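Local atomic coordinates of putative NADPH:quinone oxidoreductase (Ralstonia eutropha, PDB entry 3IUP), a protein that binds NADPH and probably catalyses the NADPH-dependent reduction of quinones or related substrates, as a member of the medium-chain alcohol dehydrogenase-like family. Residues M187-I191 and T337-H341; M261-L265 and G276-K281. All coordinates share one frame; numbering follows the deposited sequence.

Overall arrangement
Both contacts involve helices of a Rossmann-type nucleotide-binding domain built on a parallel sheet of six strands. Interaction 1 packs helix 183-195, which follows strand 175-177, against the connection from helix 320-332 to strand 344-347, a strand of the mixed sheet that also holds strands of the GroES-like region. Interaction 2 falls between those two segments in sequence and lies within a single helix-to-strand return, from helix 253-266 to strand 281-285. The centres of the two contacts are about 30 Å apart. Between the nearest atoms of interactions 1 and 2 the gap is about 12 Å. One is thus a long-range contact and the other local, with Gly276 about 13 Å from a bound NADPH.

Interaction 1: M187-I191 and T337-H341; sequences MLNQI and TFASH
Met187, a selenomethionine of helix 183-195, reaches along the backbone of Thr337-Ser340. Its CB and CG pass the carbonyl oxygen of Thr337, CB at 3.8 Å from Thr337 O. Because the chain is extended beyond CG (chi2 176°, chi3 -179°), SE is carried out to the rim of the Phe338 ring. There it lies 4.0 Å from Phe338 CD1, close to the ring plane, giving an edge-on Met-aromatic contact. The terminal methyl goes further, with CE 3.4 Å from Phe338 O and 3.1 Å from Ser340 OG, so an apolar tip ends among oxygens.

The helix follows strand 175-177 of the parallel Rossmann-type sheet; its partner is the loop between helix 320-332 and strand 344-347. One helical turn on, Ile191 packs against the same loop: CG1 is 3.6 Å from Thr337 CG2, and CD1 approaches Phe338 CE1 obliquely at 3.7 Å. Thr337 CG2 in turn sits over the centre of the Phe338 ring, which Pro157 and Leu161 of helix 155-169 also touch. The polar ends turn elsewhere, Thr337 OG1 to Glu333 and Gln190 NE2 to Gln215 O. With no hydrogen bond crossing between helix and loop, the fit rests on shape and dispersion between apolar groups.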
HETATM    1  N   MSE A 187     -23.141  -6.458   9.214  1.00 16.42           N
HETATM    2  CA  MSE A 187     -23.634  -6.974   7.953  1.00 15.90           C
HETATM    3  C   MSE A 187     -22.646  -7.911   7.359  1.00 15.47           C
HETATM    4  O   MSE A 187     -23.030  -8.948   6.867  1.00 16.04           O
HETATM    5  CB  MSE A 187     -23.939  -5.851   6.924  1.00 15.58           C
HETATM    6  CG  MSE A 187     -24.901  -4.899   7.369  1.00 16.29           C
HETATM    7 SE   MSE A 187     -25.006  -3.548   5.954  0.75 16.60          SE
HETATM    8  CE  MSE A 187     -26.323  -2.451   6.883  1.00 16.62           C
ATOM      9  N   LEU A 188     -21.365  -7.535   7.365  1.00 16.46           N
ATOM     10  CA  LEU A 188     -20.349  -8.381   6.760  1.00 15.54           C
ATOM     11  C   LEU A 188     -20.293  -9.745   7.428  1.00 15.82           C
ATOM     12  O   LEU A 188     -20.219 -10.789   6.782  1.00 15.38           O
ATOM     13  CB  LEU A 188     -18.992  -7.681   6.790  1.00 15.69           C
ATOM     14  CG  LEU A 188     -17.872  -8.583   6.258  1.00 16.17           C
ATOM     15  CD1 LEU A 188     -18.064  -8.854   4.720  1.00 16.00           C
ATOM     16  CD2 LEU A 188     -16.513  -7.891   6.585  1.00 15.44           C
ATOM     17  N   ASN A 189     -20.390  -9.746   8.749  1.00 15.84           N
ATOM     18  CA  ASN A 189     -20.398 -11.008   9.469  1.00 16.56           C
ATOM     19  C   ASN A 189     -21.605 -11.868   9.055  1.00 16.73           C
ATOM     20  O   ASN A 189     -21.467 -13.052   8.847  1.00 16.79           O
ATOM     21  CB  ASN A 189     -20.405 -10.763  10.961  1.00 16.10           C
ATOM     22  CG  ASN A 189     -20.416 -12.051  11.742  1.00 17.19           C
ATOM     23  OD1 ASN A 189     -19.484 -12.845  11.641  1.00 17.35           O
ATOM     24  ND2 ASN A 189     -21.461 -12.248  12.539  1.00 16.78           N
ATOM     25  N   GLN A 190     -22.785 -11.272   8.884  1.00 17.14           N
ATOM     26  CA  GLN A 190     -23.940 -12.049   8.410  1.00 17.71           C
ATOM     27  C   GLN A 190     -23.764 -12.619   6.978  1.00 17.64           C
ATOM     28  O   GLN A 190     -24.187 -13.734   6.682  1.00 16.62           O
ATOM     29  CB  GLN A 190     -25.244 -11.249   8.520  1.00 17.53           C
ATOM     30  CG  GLN A 190     -25.695 -10.914   9.987  1.00 18.72           C
ATOM     31  CD  GLN A 190     -25.711 -12.159  10.870  1.00 21.16           C
ATOM     32  OE1 GLN A 190     -26.265 -13.173  10.473  1.00 24.05           O
ATOM     33  NE2 GLN A 190     -25.046 -12.110  12.015  1.00 21.15           N
ATOM     34  N   ILE A 191     -23.178 -11.818   6.097  1.00 18.01           N
ATOM     35  CA  ILE A 191     -22.876 -12.276   4.733  1.00 17.90           C
ATOM     36  C   ILE A 191     -21.976 -13.495   4.794  1.00 18.18           C
ATOM     37  O   ILE A 191     -22.217 -14.509   4.157  1.00 18.34           O
ATOM     38  CB  ILE A 191     -22.179 -11.152   3.899  1.00 17.68           C
ATOM     39  CG1 ILE A 191     -23.131 -10.032   3.571  1.00 17.09           C
ATOM     40  CG2 ILE A 191     -21.570 -11.709   2.614  1.00 18.02           C
ATOM     41  CD1 ILE A 191     -22.379  -8.759   3.134  1.00 20.02           C
ATOM     42  N   THR A 337     -29.898 -10.044   6.395  1.00 22.57           N
ATOM     43  CA  THR A 337     -28.448  -9.817   6.275  1.00 21.99           C
ATOM     44  C   THR A 337     -28.063  -8.327   6.338  1.00 22.15           C
ATOM     45  O   THR A 337     -27.080  -7.961   6.967  1.00 22.27           O
ATOM     46  CB  THR A 337     -27.965 -10.366   4.958  1.00 22.14           C
ATOM     47  OG1 THR A 337     -28.470 -11.687   4.799  1.00 20.75           O
ATOM     48  CG2 THR A 337     -26.435 -10.335   4.877  1.00 21.23           C
ATOM     49  N   PHE A 338     -28.876  -7.481   5.721  1.00 21.63           N
ATOM     50  CA  PHE A 338     -28.515  -6.080   5.559  1.00 22.10           C
ATOM     51  C   PHE A 338     -29.274  -5.157   6.493  1.00 22.87           C
ATOM     52  O   PHE A 338     -29.301  -3.945   6.281  1.00 24.29           O
ATOM     53  CB  PHE A 338     -28.653  -5.714   4.089  1.00 22.15           C
ATOM     54  CG  PHE A 338     -27.725  -6.482   3.223  1.00 22.11           C
ATOM     55  CD1 PHE A 338     -26.361  -6.203   3.229  1.00 21.42           C
ATOM     56  CD2 PHE A 338     -28.173  -7.531   2.454  1.00 21.71           C
ATOM     57  CE1 PHE A 338     -25.489  -6.944   2.451  1.00 21.21           C
ATOM     58  CE2 PHE A 338     -27.296  -8.267   1.678  1.00 21.63           C
ATOM     59  CZ  PHE A 338     -25.952  -7.972   1.685  1.00 20.91           C
ATOM     60  N   ALA A 339     -29.840  -5.701   7.568  1.00 23.23           N
ATOM     61  CA  ALA A 339     -30.511  -4.866   8.569  1.00 23.70           C
ATOM     62  C   ALA A 339     -29.529  -3.836   9.175  1.00 23.27           C
ATOM     63  O   ALA A 339     -28.328  -4.139   9.370  1.00 24.57           O
ATOM     64  CB  ALA A 339     -31.136  -5.739   9.682  1.00 23.15           C
ATOM     65  N   SER A 340     -30.024  -2.616   9.406  1.00 23.75           N
ATOM     66  CA  SER A 340     -29.289  -1.554  10.117  1.00 24.10           C
ATOM     67  C   SER A 340     -30.017  -1.098  11.373  1.00 24.34           C
ATOM     68  O   SER A 340     -31.205  -0.796  11.316  1.00 25.21           O
ATOM     69  CB  SER A 340     -29.154  -0.309   9.250  1.00 22.84           C
ATOM     70  OG  SER A 340     -28.344  -0.530   8.136  1.00 24.83           O
ATOM     71  N   HIS A 341     -29.270  -0.950  12.465  1.00 25.11           N
ATOM     72  CA  HIS A 341     -29.824  -0.395  13.707  1.00 25.26           C
ATOM     73  C   HIS A 341     -29.516   1.096  13.821  1.00 23.69           C
ATOM     74  O   HIS A 341     -28.389   1.510  13.544  1.00 22.19           O
ATOM     75  CB  HIS A 341     -29.207  -1.098  14.921  1.00 25.89           C
ATOM     76  CG  HIS A 341     -29.560  -0.454  16.232  1.00 29.01           C
ATOM     77  ND1 HIS A 341     -30.808  -0.599  16.817  1.00 33.41           N
ATOM     78  CD2 HIS A 341     -28.835   0.333  17.072  1.00 30.50           C
ATOM     79  CE1 HIS A 341     -30.837   0.080  17.955  1.00 33.06           C
ATOM     80  NE2 HIS A 341     -29.657   0.657  18.131  1.00 34.49           N
TER

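Interaction 2: M261-L265 and G276-K281; sequences MEAAL and GSTTHK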
HETATM    1  N   MSE A 261      -0.460 -11.940   9.559  1.00 15.19           N
HETATM    2  CA  MSE A 261      -0.703 -12.733   8.355  1.00 14.38           C
HETATM    3  C   MSE A 261       0.613 -13.441   7.941  1.00 14.93           C
HETATM    4  O   MSE A 261       0.613 -14.604   7.529  1.00 16.87           O
HETATM    5  CB  MSE A 261      -1.167 -11.847   7.201  1.00 13.85           C
HETATM    6  CG  MSE A 261      -2.567 -11.483   7.244  1.00 13.08           C
HETATM    7 SE   MSE A 261      -3.028 -10.270   5.775  0.75 11.72          SE
HETATM    8  CE  MSE A 261      -4.926 -10.232   6.111  1.00 15.33           C
ATOM      9  N   GLU A 262       1.716 -12.734   8.007  1.00 16.50           N
ATOM     10  CA  GLU A 262       2.986 -13.319   7.581  1.00 17.18           C
ATOM     11  C   GLU A 262       3.370 -14.420   8.602  1.00 17.74           C
ATOM     12  O   GLU A 262       3.869 -15.468   8.199  1.00 17.70           O
ATOM     13  CB  GLU A 262       4.055 -12.257   7.466  1.00 18.02           C
ATOM     14  CG  GLU A 262       5.399 -12.748   7.009  1.00 17.83           C
ATOM     15  CD  GLU A 262       5.467 -13.237   5.565  1.00 22.31           C
ATOM     16  OE1 GLU A 262       4.446 -13.347   4.834  1.00 20.48           O
ATOM     17  OE2 GLU A 262       6.614 -13.560   5.161  1.00 23.41           O
ATOM     18  N   ALA A 263       3.114 -14.180   9.897  1.00 17.60           N
ATOM     19  CA  ALA A 263       3.388 -15.213  10.931  1.00 18.45           C
ATOM     20  C   ALA A 263       2.594 -16.466  10.630  1.00 18.75           C
ATOM     21  O   ALA A 263       3.121 -17.588  10.744  1.00 19.93           O
ATOM     22  CB  ALA A 263       3.064 -14.707  12.348  1.00 17.88           C
ATOM     23  N   ALA A 264       1.318 -16.296  10.273  1.00 17.68           N
ATOM     24  CA  ALA A 264       0.423 -17.416   9.952  1.00 18.11           C
ATOM     25  C   ALA A 264       0.899 -18.149   8.690  1.00 18.79           C
ATOM     26  O   ALA A 264       0.951 -19.381   8.638  1.00 17.61           O
ATOM     27  CB  ALA A 264      -1.026 -16.933   9.777  1.00 16.18           C
ATOM     28  N   LEU A 265       1.264 -17.381   7.661  1.00 19.58           N
ATOM     29  CA  LEU A 265       1.795 -17.969   6.417  1.00 21.13           C
ATOM     30  C   LEU A 265       3.083 -18.753   6.660  1.00 22.49           C
ATOM     31  O   LEU A 265       3.289 -19.838   6.095  1.00 24.61           O
ATOM     32  CB  LEU A 265       2.044 -16.888   5.342  1.00 19.73           C
ATOM     33  CG  LEU A 265       0.757 -16.393   4.696  1.00 20.49           C
ATOM     34  CD1 LEU A 265       1.007 -15.001   4.010  1.00 19.65           C
ATOM     35  CD2 LEU A 265       0.145 -17.380   3.719  1.00 22.68           C
ATOM     36  N   GLY A 276      10.638 -13.468   2.920  1.00 26.28           N
ATOM     37  CA  GLY A 276       9.404 -13.980   3.487  1.00 25.40           C
ATOM     38  C   GLY A 276       8.525 -14.726   2.478  1.00 24.72           C
ATOM     39  O   GLY A 276       8.973 -15.160   1.416  1.00 23.68           O
ATOM     40  N   SER A 277       7.260 -14.901   2.858  1.00 24.08           N
ATOM     41  CA  SER A 277       6.311 -15.702   2.082  1.00 22.51           C
ATOM     42  C   SER A 277       6.128 -15.001   0.774  1.00 21.07           C
ATOM     43  O   SER A 277       6.146 -13.752   0.729  1.00 21.51           O
ATOM     44  CB  SER A 277       4.944 -15.776   2.780  1.00 23.08           C
ATOM     45  OG  SER A 277       3.987 -16.422   1.956  1.00 20.54           O
ATOM     46  N   THR A 278       5.866 -15.764  -0.281  1.00 18.85           N
ATOM     47  CA  THR A 278       5.514 -15.140  -1.556  1.00 17.97           C
ATOM     48  C   THR A 278       4.036 -14.833  -1.701  1.00 16.51           C
ATOM     49  O   THR A 278       3.636 -14.208  -2.672  1.00 16.36           O
ATOM     50  CB  THR A 278       5.927 -16.023  -2.760  1.00 18.57           C
ATOM     51  OG1 THR A 278       5.258 -17.267  -2.636  1.00 18.37           O
ATOM     52  CG2 THR A 278       7.444 -16.236  -2.759  1.00 18.95           C
ATOM     53  N   THR A 279       3.216 -15.248  -0.739  1.00 15.12           N
ATOM     54  CA  THR A 279       1.772 -15.021  -0.789  1.00 15.03           C
ATOM     55  C   THR A 279       1.450 -13.556  -0.485  1.00 13.97           C
ATOM     56  O   THR A 279       1.796 -13.033   0.596  1.00 14.56           O
ATOM     57  CB  THR A 279       1.048 -15.929   0.194  1.00 16.27           C
ATOM     58  OG1 THR A 279       1.293 -17.298  -0.197  1.00 16.22           O
ATOM     59  CG2 THR A 279      -0.433 -15.656   0.216  1.00 16.52           C
ATOM     60  N   HIS A 280       0.794 -12.914  -1.432  1.00 14.62           N
ATOM     61  CA  HIS A 280       0.469 -11.501  -1.293  1.00 13.77           C
ATOM     62  C   HIS A 280      -0.593 -11.250  -0.237  1.00 13.60           C
ATOM     63  O   HIS A 280      -1.664 -11.867  -0.268  1.00 14.22           O
ATOM     64  CB  HIS A 280      -0.039 -10.918  -2.630  1.00 14.10           C
ATOM     65  CG  HIS A 280      -0.368  -9.449  -2.547  1.00 13.37           C
ATOM     66  ND1 HIS A 280       0.602  -8.465  -2.588  1.00 16.62           N
ATOM     67  CD2 HIS A 280      -1.546  -8.806  -2.378  1.00 15.66           C
ATOM     68  CE1 HIS A 280       0.024  -7.281  -2.457  1.00 14.60           C
ATOM     69  NE2 HIS A 280      -1.274  -7.458  -2.320  1.00 15.98           N
ATOM     70  N   LYS A 281      -0.276 -10.335   0.675  1.00 12.81           N
ATOM     71  CA  LYS A 281      -1.129  -9.889   1.758  1.00 13.23           C
ATOM     72  C   LYS A 281      -1.537  -8.444   1.480  1.00 14.25           C
ATOM     73  O   LYS A 281      -0.659  -7.609   1.154  1.00 13.64           O
ATOM     74  CB  LYS A 281      -0.340  -9.880   3.055  1.00 13.97           C
ATOM     75  CG  LYS A 281       0.113 -11.249   3.506  1.00 13.86           C
ATOM     76  CD  LYS A 281       1.388 -11.209   4.406  1.00 15.03           C
ATOM     77  CE  LYS A 281       2.654 -10.742   3.682  1.00 14.24           C
ATOM     78  NZ  LYS A 281       3.113 -11.859   2.798  1.00 14.60           N
TER
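Lys281 and Glu262 meet in a salt bridge that joins helix 253-266 to the start of strand 281-285, with Lys281 NZ 2.9 Å from Glu262 OE1. The ammonium group approaches from above the carboxylate plane, 41° out of it, and the two side chains cross at about a right angle. Bends at chi3 and chi4 fold the lysine back toward the preceding loop, where NZ also donates to Thr279 O at 2.8 Å, nearly in line with that carbonyl. A weak bond to Ala303 O gives NZ a further partner.

The other carboxylate oxygen serves the backbone. Ser277 N donates to the syn lone pair of Glu262 OE2 at 2.7 Å in an almost straight bond (171°), while the neighbouring Gly276 CA lies close to the same oxygen. Glu262 thus links the loop, through Ser277 N, and the strand start, through Lys281 NZ, one oxygen for each; the nearby ammonium group and the Ser277 N-H would probably stabilise the negative charge of the carboxylate. In the Rossmann-type topology this is the return from a helix to the next parallel strand, 281-285, in which Lys281 is the first residue. The loop is shaped from within by an ST turn: Ser277 OG accepts from Thr279 N.

Leu265, one turn along the helix from Glu262, provides the apolar side. Its CD2 packs 3.9 Å from Thr279 CB. Leu265 and Lys281 reach toward each other, with Leu265 CD1 touching the lysine chain at Lys281 CD, 3.8 Å away. Met261, a selenomethionine, runs past Lys281 in the opposite direction, its SE 3.8 Å from Lys281 CB.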